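Local coordinates for protein putative invasin (Yersinia pseudotuberculosis IP 31758, PDB 5N40) that probably serves as a surface adhesin, with two Ig-like domains in series leading to a terminal C-type lectin-like adhesion domain, at residues 231-239 against 299-307; 312-322 against 334-345. The protein carries 1 engineered substitution. One frame throughout, in Å; residues are numbered along the deposited sequence.

Contact 1. Residues 231-239 against 299-307; sequences GNMAETLTA and IQTVAGWPT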
loop_
_atom_site.group_PDB
_atom_site.type_symbol
_atom_site.label_atom_id
_atom_site.label_comp_id
_atom_site.label_asym_id
_atom_site.label_seq_id
_atom_site.Cartn_x
_atom_site.Cartn_y
_atom_site.Cartn_z
ATOM N N GLY A 231 7.206 16.540 1.133
ATOM C CA GLY A 231 7.016 17.109 2.454
ATOM C C GLY A 231 5.795 18.006 2.552
ATOM O O GLY A 231 5.188 18.380 1.546
ATOM N N ASN A 232 5.446 18.352 3.799
ATOM C CA ASN A 232 4.363 19.296 4.074
ATOM C C ASN A 232 4.747 20.250 5.195
ATOM O O ASN A 232 3.921 20.593 6.045
ATOM C CB ASN A 232 3.066 18.569 4.441
ATOM C CG ASN A 232 3.168 17.832 5.761
ATOM O OD1 ASN A 232 4.182 17.194 6.047
ATOM N ND2 ASN A 232 2.119 17.919 6.580
ATOM N N MET A 233 5.996 20.705 5.205
ATOM C CA MET A 233 6.455 21.615 6.246
ATOM C C MET A 233 5.570 22.856 6.285
ATOM O O MET A 233 5.109 23.340 5.250
ATOM C CB MET A 233 7.910 22.011 5.987
ATOM C CG MET A 233 8.517 22.947 7.015
ATOM S SD MET A 233 10.177 23.468 6.560
ATOM C CE MET A 233 10.979 21.862 6.518
ATOM N N ALA A 234 5.327 23.369 7.492
ATOM C CA ALA A 234 4.577 24.615 7.636
ATOM C C ALA A 234 5.251 25.733 6.850
ATOM O O ALA A 234 6.443 26.003 7.026
ATOM C CB ALA A 234 4.473 25.009 9.108
ATOM N N GLU A 235 4.478 26.399 5.990
ATOM C CA GLU A 235 5.028 27.510 5.218
ATOM C C GLU A 235 5.233 28.735 6.097
ATOM O O GLU A 235 6.201 29.483 5.913
ATOM C CB GLU A 235 4.105 27.862 4.056
ATOM C CG GLU A 235 3.973 26.782 2.995
ATOM C CD GLU A 235 5.232 26.581 2.165
ATOM O OE1 GLU A 235 6.125 27.456 2.195
ATOM O OE2 GLU A 235 5.330 25.542 1.478
ATOM N N THR A 236 4.295 28.978 7.009
ATOM C CA THR A 236 4.387 30.028 8.013
ATOM C C THR A 236 3.856 29.489 9.335
ATOM O O THR A 236 3.107 28.509 9.375
ATOM C CB THR A 236 3.581 31.280 7.620
ATOM O OG1 THR A 236 2.183 30.962 7.580
ATOM C CG2 THR A 236 4.008 31.811 6.259
ATOM N N LEU A 237 4.250 30.146 10.425
ATOM C CA LEU A 237 3.664 29.927 11.738
ATOM C C LEU A 237 3.342 31.285 12.351
ATOM O O LEU A 237 4.008 32.279 12.065
ATOM C CB LEU A 237 4.607 29.155 12.664
ATOM C CG LEU A 237 5.041 27.750 12.220
ATOM C CD1 LEU A 237 6.195 27.275 13.087
ATOM C CD2 LEU A 237 3.880 26.769 12.295
ATOM N N THR A 238 2.317 31.326 13.189
ATOM C CA THR A 238 1.902 32.575 13.817
ATOM C C THR A 238 1.885 32.442 15.332
ATOM O O THR A 238 1.426 31.436 15.882
ATOM C CB THR A 238 0.527 33.000 13.303
ATOM O OG1 THR A 238 0.575 33.135 11.874
ATOM C CG2 THR A 238 0.097 34.325 13.922
ATOM N N ALA A 239 2.377 33.477 16.009
ATOM C CA ALA A 239 2.340 33.528 17.466
ATOM C C ALA A 239 1.991 34.952 17.881
ATOM O O ALA A 239 2.799 35.868 17.712
ATOM C CB ALA A 239 3.665 33.082 18.078
ATOM N N ILE A 299 9.033 22.718 17.235
ATOM C CA ILE A 299 9.281 23.477 16.015
ATOM C C ILE A 299 9.671 22.522 14.897
ATOM O O ILE A 299 9.306 22.732 13.733
ATOM C CB ILE A 299 10.357 24.554 16.262
ATOM C CG1 ILE A 299 9.792 25.679 17.153
ATOM C CG2 ILE A 299 10.879 25.133 14.953
ATOM C CD1 ILE A 299 8.707 26.519 16.498
ATOM N N GLN A 300 10.374 21.441 15.234
ATOM C CA GLN A 300 10.719 20.401 14.271
ATOM C C GLN A 300 9.644 19.318 14.166
ATOM O O GLN A 300 9.223 18.963 13.057
ATOM C CB GLN A 300 12.066 19.770 14.644
ATOM C CG GLN A 300 12.572 18.733 13.624
ATOM C CD GLN A 300 13.613 17.787 14.210
ATOM O OE1 GLN A 300 14.610 18.217 14.785
ATOM N NE2 GLN A 300 13.379 16.489 14.062
ATOM N N THR A 301 9.195 18.766 15.296
ATOM C CA THR A 301 8.353 17.575 15.238
ATOM C C THR A 301 6.880 17.879 14.961
ATOM O O THR A 301 6.139 16.968 14.585
ATOM C CB THR A 301 8.498 16.767 16.534
ATOM O OG1 THR A 301 8.289 17.610 17.675
ATOM C CG2 THR A 301 9.890 16.159 16.619
ATOM N N VAL A 302 6.434 19.121 15.108
ATOM C CA VAL A 302 5.081 19.508 14.700
ATOM C C VAL A 302 5.093 20.246 13.368
ATOM O O VAL A 302 4.348 19.894 12.449
ATOM C CB VAL A 302 4.398 20.356 15.797
ATOM C CG1 VAL A 302 3.081 20.927 15.287
ATOM C CG2 VAL A 302 4.151 19.515 17.029
ATOM N N ALA A 303 5.928 21.282 13.246
ATOM C CA ALA A 303 5.924 22.130 12.057
ATOM C C ALA A 303 6.970 21.742 11.026
ATOM O O ALA A 303 6.872 22.191 9.880
ATOM C CB ALA A 303 6.139 23.600 12.444
ATOM N N GLY A 304 7.958 20.935 11.400
ATOM C CA GLY A 304 8.960 20.453 10.479
ATOM C C GLY A 304 10.183 21.329 10.293
ATOM O O GLY A 304 11.095 20.929 9.562
ATOM N N TRP A 305 10.264 22.493 10.938
ATOM C CA TRP A 305 11.397 23.377 10.660
ATOM C C TRP A 305 12.692 22.787 11.225
ATOM O O TRP A 305 12.673 22.157 12.284
ATOM C CB TRP A 305 11.174 24.768 11.251
ATOM C CG TRP A 305 10.031 25.507 10.655
ATOM C CD1 TRP A 305 9.060 25.001 9.849
ATOM C CD2 TRP A 305 9.725 26.896 10.830
ATOM N NE1 TRP A 305 8.171 25.988 9.502
ATOM C CE2 TRP A 305 8.555 27.162 10.096
ATOM C CE3 TRP A 305 10.332 27.937 11.534
ATOM C CZ2 TRP A 305 7.978 28.428 10.039
ATOM C CZ3 TRP A 305 9.751 29.200 11.482
ATOM C CH2 TRP A 305 8.591 29.431 10.739
ATOM N N PRO A 306 13.827 22.970 10.541
ATOM C CA PRO A 306 15.101 22.416 11.033
ATOM C C PRO A 306 15.632 23.232 12.203
ATOM O O PRO A 306 15.776 24.454 12.100
ATOM C CB PRO A 306 16.027 22.528 9.818
ATOM C CG PRO A 306 15.486 23.702 9.065
ATOM C CD PRO A 306 13.996 23.667 9.253
ATOM N N THR A 307 15.972 22.550 13.298
ATOM C CA THR A 307 16.295 23.239 14.547
ATOM C C THR A 307 17.702 22.960 15.071
ATOM O O THR A 307 18.039 23.434 16.164
ATOM C CB THR A 307 15.278 22.875 15.633
ATOM O OG1 THR A 307 15.283 21.459 15.842
ATOM C CG2 THR A 307 13.882 23.346 15.255
#
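Trp-305 meets Ala-234, Leu-237 and Met-233 around its indole. NE1 of Trp-305 donates to the backbone O of Ala-234 at 3.0 Å. The bond is bent, with 151° at the hydrogen, and the oxygen sits somewhat out of the ring plane. Leu-237 lies over one face. CD1 of Leu-237 is 3.9 Å from the centroid of the six-membered ring of Trp-305, a CH-pi contact. Chi1 of Leu-237 is -60°, which puts CG beside the backbone N and carries CD1 over the benzo part. The same methyl packs against CB of Ala-303, and more loosely against CD1 of Ile-299.

Met-233 crosses the indole at about a right angle. CG of Met-233 is 3.5 Å from CD1 of Trp-305. SD of Met-233 makes an oblique Met-aromatic contact, 4.6 Å from the centroid of the five-membered ring of Trp-305. The chain is extended through chi2 and bends at chi3 (-61°), which brings CE to the carbonyl of Gly-304. Ala-234 N donates to Ala-303 O at 3.1 Å, a nearly straight bond in the carbonyl plane.

Both segments belong to the adhesion domain, which has a C-type lectin-like fold. The contact joins strand 236-239 and the residues leading into it to the turn that follows helix 298-301. It is mostly buried.

That turn is set by Gly-304, which leaves the helix with positive phi. Trp-305 N then bonds back to Ile-299 O, which fixes the start of the tryptophan segment against the helix. Further out, Leu-237 and Ile-299 both rest on Leu-290 of helix 284-293. Trp-305 also touches Phe-244, and Leu-237 pairs with Phe-244 through the backbone. Trp-267 of strand 265-269 packs on both Met-233 and Pro-306.

Contact 2. Residues 312-322 against 334-345; sequences RSSTSAVIGQH and YNSIGNGDVDGN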
loop_
_atom_site.group_PDB
_atom_site.type_symbol
_atom_site.label_atom_id
_atom_site.label_comp_id
_atom_site.label_asym_id
_atom_site.label_seq_id
_atom_site.Cartn_x
_atom_site.Cartn_y
_atom_site.Cartn_z
ATOM N N ARG A 312 18.435 33.615 13.461
ATOM C CA ARG A 312 18.878 34.979 13.726
ATOM C C ARG A 312 17.717 35.846 14.199
ATOM O O ARG A 312 16.564 35.659 13.798
ATOM C CB ARG A 312 19.511 35.600 12.475
ATOM C CG ARG A 312 20.837 34.963 12.086
ATOM C CD ARG A 312 21.633 35.827 11.107
ATOM N NE ARG A 312 23.022 35.379 11.023
ATOM C CZ ARG A 312 23.960 35.664 11.922
ATOM N NH1 ARG A 312 23.671 36.409 12.985
ATOM N NH2 ARG A 312 25.194 35.205 11.760
ATOM N N SER A 313 18.034 36.800 15.072
ATOM C CA SER A 313 17.078 37.801 15.515
ATOM C C SER A 313 17.618 39.188 15.205
ATOM O O SER A 313 18.789 39.368 14.862
ATOM C CB SER A 313 16.781 37.679 17.017
ATOM O OG SER A 313 17.639 38.517 17.782
ATOM N N SER A 314 16.743 40.178 15.346
ATOM C CA SER A 314 17.099 41.570 15.122
ATOM C C SER A 314 17.339 42.328 16.421
ATOM O O SER A 314 17.415 43.560 16.401
ATOM C CB SER A 314 16.004 42.262 14.314
ATOM O OG SER A 314 14.752 42.130 14.963
ATOM N N THR A 315 17.461 41.622 17.544
ATOM C CA THR A 315 17.707 42.244 18.839
ATOM C C THR A 315 19.210 42.338 19.080
ATOM O O THR A 315 19.900 41.312 19.125
ATOM C CB THR A 315 17.042 41.437 19.955
ATOM O OG1 THR A 315 15.651 41.258 19.657
ATOM C CG2 THR A 315 17.187 42.144 21.304
ATOM N N SER A 316 19.707 43.561 19.261
ATOM C CA SER A 316 21.120 43.772 19.554
ATOM C C SER A 316 21.455 43.307 20.965
ATOM O O SER A 316 20.757 43.649 21.925
ATOM C CB SER A 316 21.477 45.247 19.397
ATOM O OG SER A 316 21.194 45.704 18.088
ATOM N N ALA A 317 22.533 42.529 21.087
ATOM C CA ALA A 317 23.034 42.077 22.382
ATOM C C ALA A 317 24.142 42.997 22.884
ATOM O O ALA A 317 24.012 43.626 23.939
ATOM C CB ALA A 317 23.541 40.635 22.277
ATOM N N VAL A 318 25.238 43.074 22.134
ATOM C CA VAL A 318 26.323 44.004 22.381
ATOM C C VAL A 318 26.684 44.656 21.051
ATOM O O VAL A 318 26.143 44.306 20.003
ATOM C CB VAL A 318 27.549 43.320 23.017
ATOM C CG1 VAL A 318 27.182 42.734 24.370
ATOM C CG2 VAL A 318 28.098 42.232 22.095
ATOM N N ILE A 319 27.606 45.614 21.100
ATOM C CA ILE A 319 27.962 46.333 19.884
ATOM C C ILE A 319 28.491 45.331 18.866
ATOM O O ILE A 319 29.473 44.621 19.118
ATOM C CB ILE A 319 28.968 47.452 20.190
ATOM C CG1 ILE A 319 29.192 48.327 18.951
ATOM C CG2 ILE A 319 30.294 46.885 20.705
ATOM C CD1 ILE A 319 27.973 49.146 18.546
ATOM N N GLY A 320 27.813 45.237 17.725
ATOM C CA GLY A 320 28.237 44.360 16.652
ATOM C C GLY A 320 27.801 42.914 16.762
ATOM O O GLY A 320 28.275 42.087 15.972
ATOM N N GLN A 321 26.921 42.575 17.704
ATOM C CA GLN A 321 26.423 41.210 17.831
ATOM C C GLN A 321 24.941 41.227 18.169
ATOM O O GLN A 321 24.518 41.931 19.091
ATOM C CB GLN A 321 27.189 40.427 18.906
ATOM C CG GLN A 321 28.688 40.349 18.674
ATOM C CD GLN A 321 29.049 39.724 17.339
ATOM O OE1 GLN A 321 28.319 38.883 16.811
ATOM N NE2 GLN A 321 30.178 40.143 16.782
ATOM N N HIS A 322 24.159 40.438 17.436
ATOM C CA HIS A 322 22.737 40.284 17.695
ATOM C C HIS A 322 22.450 38.888 18.229
ATOM O O HIS A 322 23.086 37.907 17.831
ATOM C CB HIS A 322 21.906 40.528 16.432
ATOM C CG HIS A 322 21.970 41.934 15.924
ATOM N ND1 HIS A 322 23.088 42.455 15.310
ATOM C CD2 HIS A 322 21.048 42.927 15.929
ATOM C CE1 HIS A 322 22.855 43.708 14.961
ATOM N NE2 HIS A 322 21.623 44.017 15.323
ATOM N N TYR A 334 24.609 35.192 22.093
ATOM C CA TYR A 334 25.415 35.834 21.067
ATOM C C TYR A 334 26.837 35.304 21.202
ATOM O O TYR A 334 27.159 34.571 22.141
ATOM C CB TYR A 334 25.378 37.362 21.185
ATOM C CG TYR A 334 26.057 37.889 22.426
ATOM C CD1 TYR A 334 25.375 37.975 23.634
ATOM C CD2 TYR A 334 27.385 38.298 22.391
ATOM C CE1 TYR A 334 25.998 38.458 24.775
ATOM C CE2 TYR A 334 28.015 38.781 23.524
ATOM C CZ TYR A 334 27.318 38.858 24.713
ATOM O OH TYR A 334 27.946 39.339 25.838
ATOM N N ASN A 335 27.694 35.667 20.249
ATOM C CA ASN A 335 29.064 35.152 20.220
ATOM C C ASN A 335 29.998 36.256 19.735
ATOM O O ASN A 335 30.126 36.486 18.528
ATOM C CB ASN A 335 29.166 33.918 19.334
ATOM C CG ASN A 335 30.550 33.306 19.353
ATOM O OD1 ASN A 335 31.133 33.037 18.303
ATOM N ND2 ASN A 335 31.092 33.098 20.550
ATOM N N SER A 336 30.659 36.925 20.682
ATOM C CA SER A 336 31.644 37.942 20.332
ATOM C C SER A 336 32.947 37.308 19.859
ATOM O O SER A 336 33.563 37.788 18.901
ATOM C CB SER A 336 31.908 38.851 21.533
ATOM O OG SER A 336 30.701 39.398 22.033
ATOM N N ILE A 337 33.365 36.223 20.511
ATOM C CA ILE A 337 34.648 35.598 20.195
ATOM C C ILE A 337 34.685 35.166 18.732
ATOM O O ILE A 337 35.652 35.434 18.011
ATOM C CB ILE A 337 34.910 34.411 21.143
ATOM C CG1 ILE A 337 34.878 34.873 22.604
ATOM C CG2 ILE A 337 36.255 33.758 20.832
ATOM C CD1 ILE A 337 34.793 33.742 23.605
ATOM N N GLY A 338 33.637 34.488 18.276
ATOM C CA GLY A 338 33.561 34.046 16.901
ATOM C C GLY A 338 32.943 35.044 15.947
ATOM O O GLY A 338 32.658 34.684 14.799
ATOM N N ASN A 339 32.736 36.289 16.386
ATOM C CA ASN A 339 32.074 37.308 15.581
ATOM C C ASN A 339 30.851 36.724 14.882
ATOM O O ASN A 339 30.823 36.616 13.652
ATOM C CB ASN A 339 33.050 37.903 14.564
ATOM C CG ASN A 339 32.571 39.232 14.003
ATOM O OD1 ASN A 339 31.516 39.738 14.385
ATOM N ND2 ASN A 339 33.349 39.803 13.092
ATOM N N GLY A 340 29.829 36.362 15.663
ATOM C CA GLY A 340 28.697 35.630 15.110
ATOM C C GLY A 340 27.974 36.384 14.010
ATOM O O GLY A 340 27.493 35.780 13.047
ATOM N N ASP A 341 27.876 37.708 14.138
ATOM C CA ASP A 341 27.106 38.486 13.171
ATOM C C ASP A 341 27.698 38.399 11.772
ATOM O O ASP A 341 26.963 38.485 10.782
ATOM C CB ASP A 341 27.029 39.952 13.597
ATOM C CG ASP A 341 25.806 40.260 14.444
ATOM O OD1 ASP A 341 25.302 39.351 15.143
ATOM O OD2 ASP A 341 25.348 41.423 14.399
ATOM N N VAL A 342 29.012 38.244 11.666
ATOM C CA VAL A 342 29.705 38.288 10.384
ATOM C C VAL A 342 30.028 36.889 9.875
ATOM O O VAL A 342 29.765 36.568 8.716
ATOM C CB VAL A 342 30.984 39.148 10.505
ATOM C CG1 VAL A 342 31.829 39.051 9.243
ATOM C CG2 VAL A 342 30.628 40.602 10.788
ATOM N N ASP A 343 30.612 36.048 10.729
ATOM C CA ASP A 343 31.068 34.726 10.314
ATOM C C ASP A 343 30.023 33.636 10.510
ATOM O O ASP A 343 30.173 32.547 9.940
ATOM C CB ASP A 343 32.334 34.340 11.085
ATOM C CG ASP A 343 33.468 35.322 10.872
ATOM O OD1 ASP A 343 33.475 36.004 9.826
ATOM O OD2 ASP A 343 34.352 35.408 11.748
ATOM N N GLY A 344 28.980 33.895 11.300
ATOM C CA GLY A 344 27.955 32.888 11.548
ATOM C C GLY A 344 27.021 32.742 10.362
ATOM O O GLY A 344 26.489 33.730 9.846
ATOM N N ASN A 345 26.823 31.499 9.920
ATOM C CA ASN A 345 25.861 31.168 8.870
ATOM C C ASN A 345 24.707 30.439 9.551
ATOM O O ASN A 345 24.783 29.234 9.814
ATOM C CB ASN A 345 26.502 30.328 7.770
ATOM C CG ASN A 345 27.443 31.138 6.898
ATOM O OD1 ASN A 345 27.176 32.302 6.585
ATOM N ND2 ASN A 345 28.552 30.528 6.504
HETATM O O HOH W 1 24.913 36.782 15.896
HETATM O O HOH W 2 26.883 36.774 17.620
#
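The guanidinium of Arg-312 has the carbonyl oxygens of Gly-340 and Gly-344 at its edge and Asp-341 O over one face. NH2 of Arg-312 donates to both edge oxygens, at 2.7 Å to Gly-340 O and 2.7 Å to Gly-344 O. It stands above the carbonyl plane of Gly-344 but is only tilted from that of Gly-340. Gly-340 O also accepts from Gly-344 N, on the opposite face of its plane. The imidazole of His-322 meets Asp-341 edge-on, nearly coplanar with the carboxylate (16°). ND1 of His-322 donates 2.6 Å to the syn lone pair of Asp-341 OD2, while its backbone N donates to OD1. Water 1 links OD1 to Arg-312 NH1.

Ala-317 CB and Val-318 CG2 lie obliquely to the Tyr-334 ring, and Ser-336 OG is at its edge. Gln-321 bends at chi2 (-58°). OE1 of Gln-321 accepts from Asp-341 N at 3.0 Å, on a lone pair. NE2 of Gln-321 donates to Asn-339 OD1 at 2.8 Å, with the amide planes 76° apart. Ala-317 and Val-318 form a classic beta bulge opposite Gln-321. A bulged hairpin of the C-type lectin-like domain is thus tied to short helix 340-343 by a His-carboxylate hydrogen bond together with the Arg-312 and Gln-321 bonds.

Both contacts lie in the adhesion domain, with centres 25 Å apart and no touch between them. They follow in series, contact 1 closing just before strand 311-313 opens contact 2. Contact 1 is mostly buried and largely apolar, with one hydrogen bond from the indole N-H and one between backbones. Contact 2 is only partly buried and mainly polar, with charged groups, amides and waters. The two share a neighbouring element: helix 284-293, which borders contact 1, also touches Ser-313 of contact 2 through Leu-287. Contact 2 lies farther from the centre of the chain, about 49 Å between centres against about 27 Å for contact 1.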